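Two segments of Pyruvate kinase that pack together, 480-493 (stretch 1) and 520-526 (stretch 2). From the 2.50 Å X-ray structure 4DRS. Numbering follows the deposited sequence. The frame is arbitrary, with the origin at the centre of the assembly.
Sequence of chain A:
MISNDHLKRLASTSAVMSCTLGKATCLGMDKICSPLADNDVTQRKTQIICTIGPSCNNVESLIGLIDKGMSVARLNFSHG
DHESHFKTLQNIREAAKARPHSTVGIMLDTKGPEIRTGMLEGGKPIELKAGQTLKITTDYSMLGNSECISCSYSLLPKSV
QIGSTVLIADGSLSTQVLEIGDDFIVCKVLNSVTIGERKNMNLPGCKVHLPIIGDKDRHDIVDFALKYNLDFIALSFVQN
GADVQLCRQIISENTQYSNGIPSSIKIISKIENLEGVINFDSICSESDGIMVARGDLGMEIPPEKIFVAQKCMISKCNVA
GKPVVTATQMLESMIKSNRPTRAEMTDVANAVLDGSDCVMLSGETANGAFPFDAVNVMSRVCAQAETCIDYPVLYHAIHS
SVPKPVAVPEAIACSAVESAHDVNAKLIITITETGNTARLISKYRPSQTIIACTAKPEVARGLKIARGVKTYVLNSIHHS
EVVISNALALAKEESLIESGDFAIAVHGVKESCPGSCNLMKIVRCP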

# COMPACT_ATOMS: atom_id res chain seq x y z
N SER A 480 8.55 16.83 -36.54
CA SER A 480 8.77 16.30 -35.18
C SER A 480 10.25 16.20 -34.80
O SER A 480 10.66 16.72 -33.76
N GLU A 481 11.04 15.54 -35.66
CA GLU A 481 12.46 15.32 -35.43
C GLU A 481 13.21 16.63 -35.18
O GLU A 481 13.94 16.76 -34.19
N VAL A 482 13.01 17.59 -36.08
CA VAL A 482 13.65 18.91 -35.99
C VAL A 482 13.22 19.66 -34.73
O VAL A 482 14.07 20.19 -34.00
N VAL A 483 11.91 19.70 -34.49
CA VAL A 483 11.33 20.35 -33.31
C VAL A 483 11.98 19.84 -32.02
O VAL A 483 12.38 20.63 -31.17
N ILE A 484 12.10 18.52 -31.90
CA ILE A 484 12.69 17.89 -30.73
C ILE A 484 14.17 18.25 -30.59
O ILE A 484 14.64 18.57 -29.49
N SER A 485 14.89 18.20 -31.71
CA SER A 485 16.31 18.58 -31.76
C SER A 485 16.54 20.00 -31.25
O SER A 485 17.36 20.21 -30.37
N ASN A 486 15.80 20.95 -31.82
CA ASN A 486 15.91 22.35 -31.40
C ASN A 486 15.56 22.52 -29.92
O ASN A 486 16.23 23.27 -29.21
N ALA A 487 14.52 21.82 -29.47
CA ALA A 487 14.06 21.89 -28.08
C ALA A 487 15.11 21.35 -27.10
O ALA A 487 15.32 21.93 -26.04
N LEU A 488 15.75 20.24 -27.46
CA LEU A 488 16.85 19.69 -26.67
C LEU A 488 18.09 20.59 -26.68
O LEU A 488 18.78 20.71 -25.67
N ALA A 489 18.35 21.22 -27.82
CA ALA A 489 19.48 22.15 -27.95
C ALA A 489 19.23 23.41 -27.12
O ALA A 489 20.11 23.85 -26.37
N LEU A 490 18.03 23.97 -27.24
CA LEU A 490 17.66 25.15 -26.47
C LEU A 490 17.62 24.85 -24.97
O LEU A 490 18.07 25.67 -24.16
N ALA A 491 17.10 23.67 -24.61
CA ALA A 491 17.05 23.25 -23.20
C ALA A 491 18.44 23.01 -22.61
O ALA A 491 18.68 23.28 -21.43
N LYS A 492 19.34 22.48 -23.44
CA LYS A 492 20.75 22.31 -23.05
C LYS A 492 21.39 23.67 -22.78
O LYS A 492 22.10 23.84 -21.79
N GLU A 493 21.11 24.64 -23.66
CA GLU A 493 21.59 26.02 -23.52
C GLU A 493 21.06 26.68 -22.23
O GLU A 493 21.76 27.50 -21.62
N MET A 520 4.19 8.61 -28.15
CA MET A 520 5.21 8.83 -27.13
C MET A 520 6.51 8.13 -27.51
O MET A 520 6.49 6.97 -27.93
N LYS A 521 7.63 8.83 -27.38
CA LYS A 521 8.95 8.22 -27.54
C LYS A 521 9.95 8.69 -26.50
O LYS A 521 9.76 9.74 -25.87
N ILE A 522 11.00 7.91 -26.30
CA ILE A 522 12.08 8.30 -25.40
C ILE A 522 13.35 8.54 -26.21
O ILE A 522 13.85 7.64 -26.88
N VAL A 523 13.85 9.77 -26.16
CA VAL A 523 15.05 10.17 -26.90
C VAL A 523 16.21 10.49 -25.96
O VAL A 523 16.00 10.73 -24.76
N ARG A 524 17.42 10.48 -26.49
CA ARG A 524 18.61 10.85 -25.73
C ARG A 524 19.14 12.20 -26.20
O ARG A 524 19.24 12.45 -27.41
N CYS A 525 19.47 13.07 -25.25
CA CYS A 525 19.98 14.40 -25.54
C CYS A 525 21.39 14.35 -26.14
O CYS A 525 22.32 13.87 -25.49
N PRO A 526 21.55 14.84 -27.39
CA PRO A 526 22.85 14.85 -28.06
C PRO A 526 23.87 15.71 -27.32
O PRO A 526 25.00 15.28 -27.09
OXT PRO A 526 23.60 16.84 -26.92

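No hydrogen bond crosses between these two segments, and although oppositely charged groups face each other near both ends of the contact, neither pair closes to a salt bridge. The example illustrates a general principle: a helix can be seated against a strand by a short row of aliphatic side chains, with charges left loosely paired at the margins.

The row follows the helical repeat, which Lys492 continues: Ile484, Leu488 and Lys492 are spaced four residues apart, and their CA-to-CB bonds all point toward the second stretch, while Val483, Ala487 and Leu490 lie out of reach. On the strand, alternation does the equivalent work: Lys521 and Val523 point toward the helix, and Met520 and Ile522 fall beyond contact.

Leu488 is the hub. In its m, t rotamer (chi1 -73°, chi2 164°), it sets CD1 4.2 Å from CG2 of Val523 and 4.0 Å from CD of Pro526, while its CD2 lies 4.1 Å from CB of Cys525. One forked side chain thus spans the end of the strand and the chain terminus beyond it. One turn earlier, Ile484, also m, t, brings its CG2 to 4.2 Å from CG2 of Val523, whose chi1 is m; the same valine methyl therefore meets both helix residues.

The margins are polar. Glu481 points sideways, but its m, m side chain carries the carboxylate nearer, leaving OE2 4.2 Å from NZ of Lys521, a proximity of charge without a salt bridge. Near the other end, Lys492 extends through three t torsions before turning p at chi4. Its CD packs 4.0 Å from OXT of Pro526, and its NZ lies 4.3 Å from that same OXT, beyond a salt bridge, and is hydrogen-bonded elsewhere in the structure. Apolar contacts at 4.0 to 4.2 Å, with no hydrogen bond across, characterize this modest interface, which buries 357 Å², both sides summed.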

# COMPACT_ATOMS: atom_id res chain seq x y z
CB SER A 480 8.11 14.93 -35.02
OG SER A 480 6.70 15.02 -35.12
CB GLU A 481 13.10 14.56 -36.60
CG GLU A 481 12.26 13.43 -37.19
CD GLU A 481 12.01 12.29 -36.22
OE1 GLU A 481 12.99 11.63 -35.82
OE2 GLU A 481 10.83 12.05 -35.87
CB VAL A 482 13.36 19.77 -37.25
CG1 VAL A 482 14.02 21.14 -37.15
CG2 VAL A 482 13.81 19.05 -38.52
CB VAL A 483 9.80 20.16 -33.25
CG1 VAL A 483 9.24 20.64 -31.91
CG2 VAL A 483 9.12 20.91 -34.39
CB ILE A 484 12.48 16.35 -30.75
CG1 ILE A 484 11.00 16.01 -30.53
CG2 ILE A 484 13.34 15.66 -29.69
CD1 ILE A 484 10.59 14.68 -31.12
CB SER A 485 16.87 18.44 -33.18
OG SER A 485 16.73 17.11 -33.65
CB ASN A 486 15.01 23.25 -32.26
CG ASN A 486 15.43 23.27 -33.72
OD1 ASN A 486 16.50 22.79 -34.09
ND2 ASN A 486 14.56 23.82 -34.56
CB ALA A 487 12.73 21.17 -27.91
CB LEU A 488 17.21 18.28 -27.15
CG LEU A 488 16.26 17.13 -26.83
CD1 LEU A 488 16.58 15.93 -27.71
CD2 LEU A 488 16.32 16.76 -25.36
CB ALA A 489 19.73 22.50 -29.41
CB LEU A 490 16.32 25.73 -26.96
CG LEU A 490 15.80 27.05 -26.37
CD1 LEU A 490 16.85 28.15 -26.37
CD2 LEU A 490 14.56 27.52 -27.13
CB ALA A 491 16.17 22.02 -23.04
CB LYS A 492 21.52 21.55 -24.14
CG LYS A 492 22.89 21.04 -23.72
CD LYS A 492 23.58 20.32 -24.87
CE LYS A 492 25.05 20.03 -24.56
NZ LYS A 492 25.23 18.94 -23.55
CB GLU A 493 21.20 26.85 -24.76
CG GLU A 493 21.50 28.34 -24.68
CD GLU A 493 21.01 29.11 -25.89
OE1 GLU A 493 21.54 28.88 -27.01
OE2 GLU A 493 20.11 29.97 -25.74
CB MET A 520 4.71 8.31 -25.78
CG MET A 520 5.52 8.79 -24.59
SD MET A 520 5.69 7.54 -23.31
CE MET A 520 7.10 6.62 -23.92
CB LYS A 521 9.50 8.39 -28.97
CG LYS A 521 9.71 9.83 -29.43
CD LYS A 521 10.66 9.91 -30.61
CE LYS A 521 10.02 9.49 -31.93
NZ LYS A 521 9.00 10.47 -32.41
CB ILE A 522 12.34 7.25 -24.30
CG1 ILE A 522 11.01 6.82 -23.66
CG2 ILE A 522 13.32 7.79 -23.27
CD1 ILE A 522 11.16 5.84 -22.51
CB VAL A 523 14.78 11.37 -27.84
CG1 VAL A 523 13.86 10.97 -28.97
CG2 VAL A 523 14.20 12.55 -27.06
CB ARG A 524 19.69 9.77 -25.85
CG ARG A 524 20.81 9.89 -24.83
CD ARG A 524 21.95 8.94 -25.15
NE ARG A 524 21.63 7.56 -24.77
CZ ARG A 524 21.97 7.01 -23.61
NH1 ARG A 524 22.65 7.70 -22.70
NH2 ARG A 524 21.63 5.75 -23.35
CB CYS A 525 19.98 15.26 -24.28
SG CYS A 525 20.77 16.87 -24.50
CB PRO A 526 22.54 15.44 -29.44
CG PRO A 526 21.26 16.19 -29.27
CD PRO A 526 20.49 15.41 -28.24